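Local atomic coordinates of esterase (uncultured bacterium pCosCE1, PDB entry 7ATL), a protein that hydrolyses carboxylic esters and also shows promiscuous acyltransferase activity, as a family VIII carboxylesterase related to the beta-lactamases. Residues A220-A225 against E229-G234; R92-F97 against L178-E183; A306-Q309 against G314-F317. All blocks are in the same frame, centred on the assembly; numbering follows the deposited sequence.

Contact 1 of 3, residues A220-A225 against E229-G234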
# COMPACT_ATOMS: atom_id res chain seq x y z
N ALA A 220 3.12 9.56 13.57
CA ALA A 220 2.49 8.23 13.64
C ALA A 220 2.06 7.93 15.07
O ALA A 220 2.91 8.04 15.99
CB ALA A 220 3.46 7.19 13.14
N TYR A 221 0.80 7.53 15.24
CA TYR A 221 0.19 7.09 16.52
C TYR A 221 -0.26 5.64 16.32
O TYR A 221 -0.41 5.25 15.12
CB TYR A 221 -1.00 7.97 16.90
CG TYR A 221 -0.64 9.40 17.20
CD1 TYR A 221 -0.41 10.30 16.18
CD2 TYR A 221 -0.50 9.85 18.51
CE1 TYR A 221 -0.02 11.61 16.44
CE2 TYR A 221 -0.13 11.15 18.79
CZ TYR A 221 0.11 12.04 17.75
OH TYR A 221 0.51 13.32 18.01
N HIS A 222 -0.49 4.91 17.41
CA HIS A 222 -1.07 3.55 17.39
C HIS A 222 -2.12 3.43 18.50
O HIS A 222 -2.06 4.27 19.40
CB HIS A 222 0.04 2.50 17.50
CG HIS A 222 0.44 2.22 18.90
ND1 HIS A 222 -0.05 1.11 19.58
CD2 HIS A 222 1.24 2.91 19.75
CE1 HIS A 222 0.47 1.12 20.80
NE2 HIS A 222 1.27 2.23 20.93
N ASP A 223 -3.01 2.42 18.43
CA ASP A 223 -4.19 2.23 19.34
C ASP A 223 -3.72 1.58 20.65
O ASP A 223 -3.00 0.56 20.58
CB ASP A 223 -5.28 1.36 18.70
CG ASP A 223 -5.49 1.47 17.19
OD1 ASP A 223 -5.71 2.60 16.67
OD2 ASP A 223 -5.49 0.41 16.53
N THR A 224 -4.12 2.15 21.80
CA THR A 224 -3.71 1.71 23.17
C THR A 224 -4.95 1.61 24.07
O THR A 224 -6.06 1.79 23.53
CB THR A 224 -2.73 2.67 23.86
OG1 THR A 224 -2.07 3.45 22.85
CG2 THR A 224 -1.70 1.98 24.73
N ALA A 225 -4.74 1.32 25.36
CA ALA A 225 -5.74 1.29 26.46
C ALA A 225 -7.03 2.03 26.05
O ALA A 225 -7.98 1.37 25.60
CB ALA A 225 -5.13 1.84 27.74
N GLU A 229 -1.16 6.64 21.57
CA GLU A 229 0.16 7.23 21.92
C GLU A 229 1.06 7.21 20.68
O GLU A 229 0.86 6.39 19.79
CB GLU A 229 0.79 6.49 23.11
CG GLU A 229 1.45 5.15 22.75
CD GLU A 229 1.96 4.28 23.90
OE1 GLU A 229 2.59 3.22 23.62
OE2 GLU A 229 1.72 4.64 25.08
N PRO A 230 2.08 8.10 20.59
CA PRO A 230 3.02 8.08 19.47
C PRO A 230 3.81 6.77 19.38
O PRO A 230 4.02 6.15 20.38
CB PRO A 230 3.99 9.24 19.75
CG PRO A 230 3.20 10.14 20.68
CD PRO A 230 2.35 9.20 21.52
N ILE A 231 4.17 6.36 18.16
CA ILE A 231 4.96 5.13 17.92
C ILE A 231 6.43 5.49 18.15
O ILE A 231 6.88 6.50 17.58
CB ILE A 231 4.68 4.57 16.51
CG1 ILE A 231 3.23 4.10 16.38
CG2 ILE A 231 5.69 3.48 16.15
CD1 ILE A 231 2.73 3.87 14.94
N ARG A 232 7.15 4.74 18.99
CA ARG A 232 8.60 4.99 19.23
C ARG A 232 9.37 4.10 18.26
O ARG A 232 8.88 3.00 17.96
CB ARG A 232 8.96 4.76 20.71
CG ARG A 232 8.46 5.86 21.64
CD ARG A 232 8.49 5.52 23.13
NE ARG A 232 8.39 4.07 23.41
CZ ARG A 232 7.32 3.42 23.90
NH1 ARG A 232 6.20 4.06 24.18
NH2 ARG A 232 7.40 2.10 24.09
N ASP A 233 10.48 4.60 17.73
CA ASP A 233 11.34 3.79 16.82
C ASP A 233 11.51 2.40 17.42
O ASP A 233 11.75 2.33 18.64
CB ASP A 233 12.71 4.45 16.60
CG ASP A 233 12.76 5.35 15.36
OD1 ASP A 233 11.67 5.68 14.84
OD2 ASP A 233 13.89 5.71 14.93
N GLY A 234 11.35 1.36 16.58
CA GLY A 234 11.63 -0.05 16.91
C GLY A 234 10.56 -0.67 17.79
O GLY A 234 10.78 -1.76 18.32
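His222 and Glu229 project to the same side of a two-stranded antiparallel hairpin and lie alongside one another, with their ends on the same side. Both first torsions (chi1 85° and 78°) turn CG in over the residue's own backbone, and the glutamate chain then extends until its carboxylate draws level with the far end of the imidazole. There His222 NE2 donates to Glu229 OE1 at 3.2 Å, a nearly straight bond. OE1 lies in the plane of the ring, at its edge; the bond reaches the carboxylate on its anti side and from somewhat out of its plane, and the two planes are turned 67° apart. The same carboxylate oxygen has a second, long ionic partner in Arg232, three residues on, with NH1 3.7 Å from OE1. Behind the pair the backbone is joined by His222 N to Glu229 O at 3.1 Å, whereas the return bond from Glu229 N to His222 O is weak. Ile231 N closes the next link on Ala220 O at 3.0 Å. Ile231 CD1 lies against Tyr221 O (3.4 Å) and Ala220 CB (3.8 Å), while its CG1 backs onto His222 CB. Tyr221 and Pro230 form the non-hydrogen-bonded pair, and their side chains splay apart; even so, the phenol CE2 touches Pro230 CG at 4.0 Å. The phenol hydroxyl is hydrogen-bonded to the backbone N of Arg49 and to OE1 of Glu50, and His222 and Glu229 both rest on Met235 of strand 235-238. Strand 221-222 also runs parallel to strand 363-364. This is a short beta hairpin with a cross-strand His-carboxylate hydrogen bond, supplying two of the three strands of a small mixed sheet, with 229-230 at its edge.

Contact 2 of 3, residues R92-F97 against L178-E183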
# COMPACT_ATOMS: atom_id res chain seq x y z
N ARG A 92 15.88 -13.81 -14.20
CA ARG A 92 16.33 -13.13 -15.45
C ARG A 92 16.88 -11.73 -15.14
O ARG A 92 17.84 -11.29 -15.80
CB ARG A 92 15.16 -13.02 -16.43
CG ARG A 92 15.47 -12.27 -17.72
CD ARG A 92 14.31 -12.46 -18.67
NE ARG A 92 14.44 -11.72 -19.92
CZ ARG A 92 13.61 -11.86 -20.95
NH1 ARG A 92 12.59 -12.69 -20.87
NH2 ARG A 92 13.81 -11.16 -22.05
N TRP A 93 16.28 -11.05 -14.17
CA TRP A 93 16.61 -9.65 -13.79
C TRP A 93 17.53 -9.61 -12.56
O TRP A 93 18.40 -8.73 -12.50
CB TRP A 93 15.29 -8.88 -13.60
CG TRP A 93 14.55 -8.72 -14.88
CD1 TRP A 93 13.44 -9.39 -15.30
CD2 TRP A 93 14.94 -7.87 -15.96
NE1 TRP A 93 13.09 -8.99 -16.56
CE2 TRP A 93 13.99 -8.04 -16.99
CE3 TRP A 93 15.97 -6.95 -16.15
CZ2 TRP A 93 14.06 -7.32 -18.18
CZ3 TRP A 93 16.05 -6.25 -17.34
CH2 TRP A 93 15.10 -6.43 -18.34
N LEU A 94 17.34 -10.53 -11.60
CA LEU A 94 18.21 -10.68 -10.40
C LEU A 94 18.80 -12.09 -10.39
O LEU A 94 18.24 -12.97 -9.76
CB LEU A 94 17.37 -10.37 -9.15
CG LEU A 94 16.58 -9.06 -9.21
CD1 LEU A 94 15.65 -8.92 -8.01
CD2 LEU A 94 17.52 -7.88 -9.30
N PRO A 95 19.93 -12.37 -11.09
CA PRO A 95 20.38 -13.76 -11.29
C PRO A 95 20.58 -14.56 -10.00
O PRO A 95 20.47 -15.75 -10.04
CB PRO A 95 21.69 -13.63 -12.08
CG PRO A 95 21.73 -12.20 -12.64
CD PRO A 95 20.79 -11.38 -11.76
N TRP A 96 20.83 -13.88 -8.88
CA TRP A 96 21.06 -14.46 -7.53
C TRP A 96 19.75 -14.70 -6.76
O TRP A 96 19.78 -15.40 -5.72
CB TRP A 96 22.00 -13.53 -6.75
CG TRP A 96 21.64 -12.08 -6.86
CD1 TRP A 96 22.18 -11.16 -7.72
CD2 TRP A 96 20.62 -11.38 -6.12
NE1 TRP A 96 21.58 -9.95 -7.55
CE2 TRP A 96 20.63 -10.04 -6.57
CE3 TRP A 96 19.70 -11.75 -5.13
CZ2 TRP A 96 19.77 -9.07 -6.06
CZ3 TRP A 96 18.85 -10.79 -4.62
CH2 TRP A 96 18.89 -9.47 -5.07
N PHE A 97 18.61 -14.14 -7.19
CA PHE A 97 17.30 -14.39 -6.53
C PHE A 97 16.70 -15.69 -7.07
O PHE A 97 15.80 -15.67 -7.96
CB PHE A 97 16.35 -13.21 -6.70
CG PHE A 97 15.23 -13.22 -5.69
CD1 PHE A 97 15.42 -12.69 -4.42
CD2 PHE A 97 14.02 -13.82 -5.99
CE1 PHE A 97 14.42 -12.75 -3.47
CE2 PHE A 97 13.02 -13.87 -5.03
CZ PHE A 97 13.22 -13.33 -3.79
N LEU A 178 10.06 -6.60 -6.63
CA LEU A 178 9.68 -5.95 -7.90
C LEU A 178 10.50 -4.67 -8.07
O LEU A 178 11.03 -4.44 -9.18
CB LEU A 178 8.17 -5.66 -7.88
CG LEU A 178 7.61 -5.05 -9.17
CD1 LEU A 178 7.84 -5.94 -10.39
CD2 LEU A 178 6.13 -4.77 -8.99
N GLY A 179 10.64 -3.89 -7.00
CA GLY A 179 11.44 -2.65 -6.98
C GLY A 179 12.84 -2.88 -7.50
O GLY A 179 13.28 -2.12 -8.38
N ALA A 180 13.51 -3.92 -7.01
CA ALA A 180 14.87 -4.28 -7.45
C ALA A 180 14.82 -4.72 -8.92
O ALA A 180 15.70 -4.31 -9.70
CB ALA A 180 15.45 -5.34 -6.54
N VAL A 181 13.83 -5.49 -9.32
CA VAL A 181 13.70 -5.83 -10.77
C VAL A 181 13.63 -4.52 -11.57
O VAL A 181 14.36 -4.39 -12.56
CB VAL A 181 12.48 -6.71 -11.07
CG1 VAL A 181 12.21 -6.77 -12.57
CG2 VAL A 181 12.63 -8.10 -10.48
N LEU A 182 12.77 -3.60 -11.17
CA LEU A 182 12.57 -2.32 -11.90
C LEU A 182 13.91 -1.57 -12.05
O LEU A 182 14.15 -0.98 -13.13
CB LEU A 182 11.53 -1.51 -11.14
CG LEU A 182 10.10 -1.58 -11.67
CD1 LEU A 182 9.70 -2.99 -12.05
CD2 LEU A 182 9.14 -0.99 -10.67
N GLU A 183 14.76 -1.58 -11.02
CA GLU A 183 16.14 -0.99 -11.07
C GLU A 183 16.93 -1.61 -12.23
O GLU A 183 17.57 -0.88 -12.99
CB GLU A 183 16.93 -1.21 -9.78
CG GLU A 183 16.39 -0.45 -8.59
CD GLU A 183 17.20 -0.61 -7.31
OE1 GLU A 183 17.81 -1.71 -7.12
OE2 GLU A 183 17.21 0.38 -6.50
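The indole of Trp93 meets Val181 of helix 174-186 obliquely, Val181 CG1 lying 3.8 Å from the ring atom CG, while CG of Arg92 lies over one face of the same indole, offset toward its rim. The two other rings of the loop pack locally: Leu94 CB lies over one face of the Trp96 indole, also near its rim, and CZ3 of Trp96 sits in plane at the edge of the Phe97 ring. Across the contact everything is apolar. Trp93 starts toward the helix, and a chi1 of -67°, which turns the ring back beside its own backbone N, brings CB and the five-membered ring to Val181; the indole leads on past it toward Gln184 and Val185 of the same helix. Its NE1 is bonded to Asp88 OD2. Val181 serves two neighbours with its two branches: CG1 meets the tryptophan, the two side chains crossing at about a right angle, and CG2 meets Leu94 CD1 at 4.0 Å. That same leucine methyl also reaches Ala180 CB at 3.9 Å, and the other, CD2, lies 4.0 Å from Ala180 O, so the fork of Leu94 straddles Ala180, with CD1 also on Val181. The loop keeps its shape through a type I turn from Leu94 to Phe97, closed by Phe97 N to Leu94 O at 2.8 Å. Helix 149-157 takes up Trp96 and Phe97, with Arg154 in a cation-pi contact with Trp96, and its Leu153 also touches Ala180. Leu182 packs on helix 67-80. The contact is loop-on-helix packing in the helical part of the beta-lactamase fold, with the 92-97 loop covering helix 174-186.

Contact 3 of 3, residues A306-Q309 against G314-F317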
# COMPACT_ATOMS: atom_id res chain seq x y z
N ALA A 306 -9.54 -16.49 -2.15
CA ALA A 306 -8.39 -16.02 -1.35
C ALA A 306 -8.82 -15.10 -0.20
O ALA A 306 -8.01 -14.92 0.73
CB ALA A 306 -7.38 -15.34 -2.24
N GLU A 307 -10.03 -14.53 -0.27
CA GLU A 307 -10.64 -13.68 0.79
C GLU A 307 -9.71 -12.54 1.20
O GLU A 307 -9.54 -12.31 2.40
CB GLU A 307 -11.01 -14.51 2.02
CG GLU A 307 -12.03 -15.59 1.70
CD GLU A 307 -12.80 -16.22 2.86
OE1 GLU A 307 -12.57 -15.82 4.04
OE2 GLU A 307 -13.65 -17.09 2.56
N THR A 308 -9.16 -11.80 0.25
CA THR A 308 -7.99 -10.94 0.54
C THR A 308 -8.36 -9.73 1.41
O THR A 308 -7.46 -9.18 2.06
CB THR A 308 -7.32 -10.54 -0.77
OG1 THR A 308 -8.24 -9.62 -1.34
CG2 THR A 308 -7.01 -11.73 -1.64
N GLN A 309 -9.62 -9.30 1.41
CA GLN A 309 -10.22 -8.33 2.36
C GLN A 309 -11.44 -8.99 3.01
O GLN A 309 -12.45 -8.30 3.23
CB GLN A 309 -10.70 -7.07 1.65
CG GLN A 309 -9.64 -6.40 0.79
CD GLN A 309 -8.78 -5.49 1.63
OE1 GLN A 309 -8.98 -4.29 1.65
NE2 GLN A 309 -7.85 -6.08 2.35
N GLY A 314 -10.81 -11.03 -4.34
CA GLY A 314 -9.62 -11.64 -4.95
C GLY A 314 -8.48 -10.66 -4.93
O GLY A 314 -8.47 -9.79 -4.05
N PHE A 315 -7.55 -10.77 -5.86
CA PHE A 315 -6.42 -9.82 -6.00
C PHE A 315 -6.03 -9.67 -7.46
O PHE A 315 -6.05 -10.67 -8.24
CB PHE A 315 -5.22 -10.30 -5.18
CG PHE A 315 -4.34 -9.17 -4.72
CD1 PHE A 315 -4.61 -8.50 -3.55
CD2 PHE A 315 -3.24 -8.79 -5.46
CE1 PHE A 315 -3.80 -7.46 -3.12
CE2 PHE A 315 -2.41 -7.77 -5.02
CZ PHE A 315 -2.71 -7.09 -3.87
N GLY A 316 -5.68 -8.45 -7.82
CA GLY A 316 -5.30 -8.05 -9.18
C GLY A 316 -3.83 -7.71 -9.20
O GLY A 316 -3.05 -8.50 -8.63
N PHE A 317 -3.49 -6.61 -9.88
CA PHE A 317 -2.18 -5.94 -9.84
C PHE A 317 -2.37 -4.58 -9.18
O PHE A 317 -2.99 -3.70 -9.84
CB PHE A 317 -1.60 -5.78 -11.24
CG PHE A 317 -1.47 -7.04 -12.07
CD1 PHE A 317 -1.33 -8.29 -11.48
CD2 PHE A 317 -1.43 -6.96 -13.45
CE1 PHE A 317 -1.20 -9.43 -12.25
CE2 PHE A 317 -1.28 -8.10 -14.22
CZ PHE A 317 -1.16 -9.33 -13.62
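Thr308 faces Gly314 across a short turn-back of the chain, their CA atoms 5.8 Å apart; 306-309 is irregular, whereas Gly314 and Phe315 lie on the weakly bonded strand 313-315. No backbone hydrogen bond joins the two segments, and the link is made by a side chain. Thr308 OG1 donates to Gly314 O at 2.7 Å, approaching from above the carbonyl plane. A chi1 of 71° sets this hydroxyl over its own backbone, flanked by N and C, and leaves the methyl CG2 beside the Gly314 carbonyl, 3.4 Å from its O. The methyl also comes within 4.2 Å of Phe315 CB, while Thr308 CB lies near the plane of the phenyl ring, at its edge. Gln309 folds back so that NE2 donates to Thr308 O at 3.1 Å, and its OE1 is bonded to Gln338 NE2. Phe315 meets Trp339 of strand 337-341 edge-to-face and also touches Phe169. Strand 313-315 is an outermost strand of the seven-stranded antiparallel sheet, paired with strand 320-322, whose Ala320 touches Thr308; farther along, Phe317 reaches helices 67-80 and 111-116.

Overall arrangement
From the N terminus, the chain first leaves helix 67-80 and enters the loop at 92-97. Contact 2 closes the longest excursion, some 80 residues that include helices 111-116, 132-136 and 149-157, by returning to helix 174-186. Contact 1 then closes the loop 223-228 of a hairpin, and contact 3 folds the loop before strand 313-315 back on that strand. The three follow one another in series, neither nesting nor crossing. None touches another: contacts 2 and 3 come nearest, about 8 Å between nearest atoms, while the centres of contacts 1 and 2 lie 34 Å apart. Contacts 1, 2 and 3 lie, respectively, in the small mixed sheet, the helical part and at the edge of the large sheet.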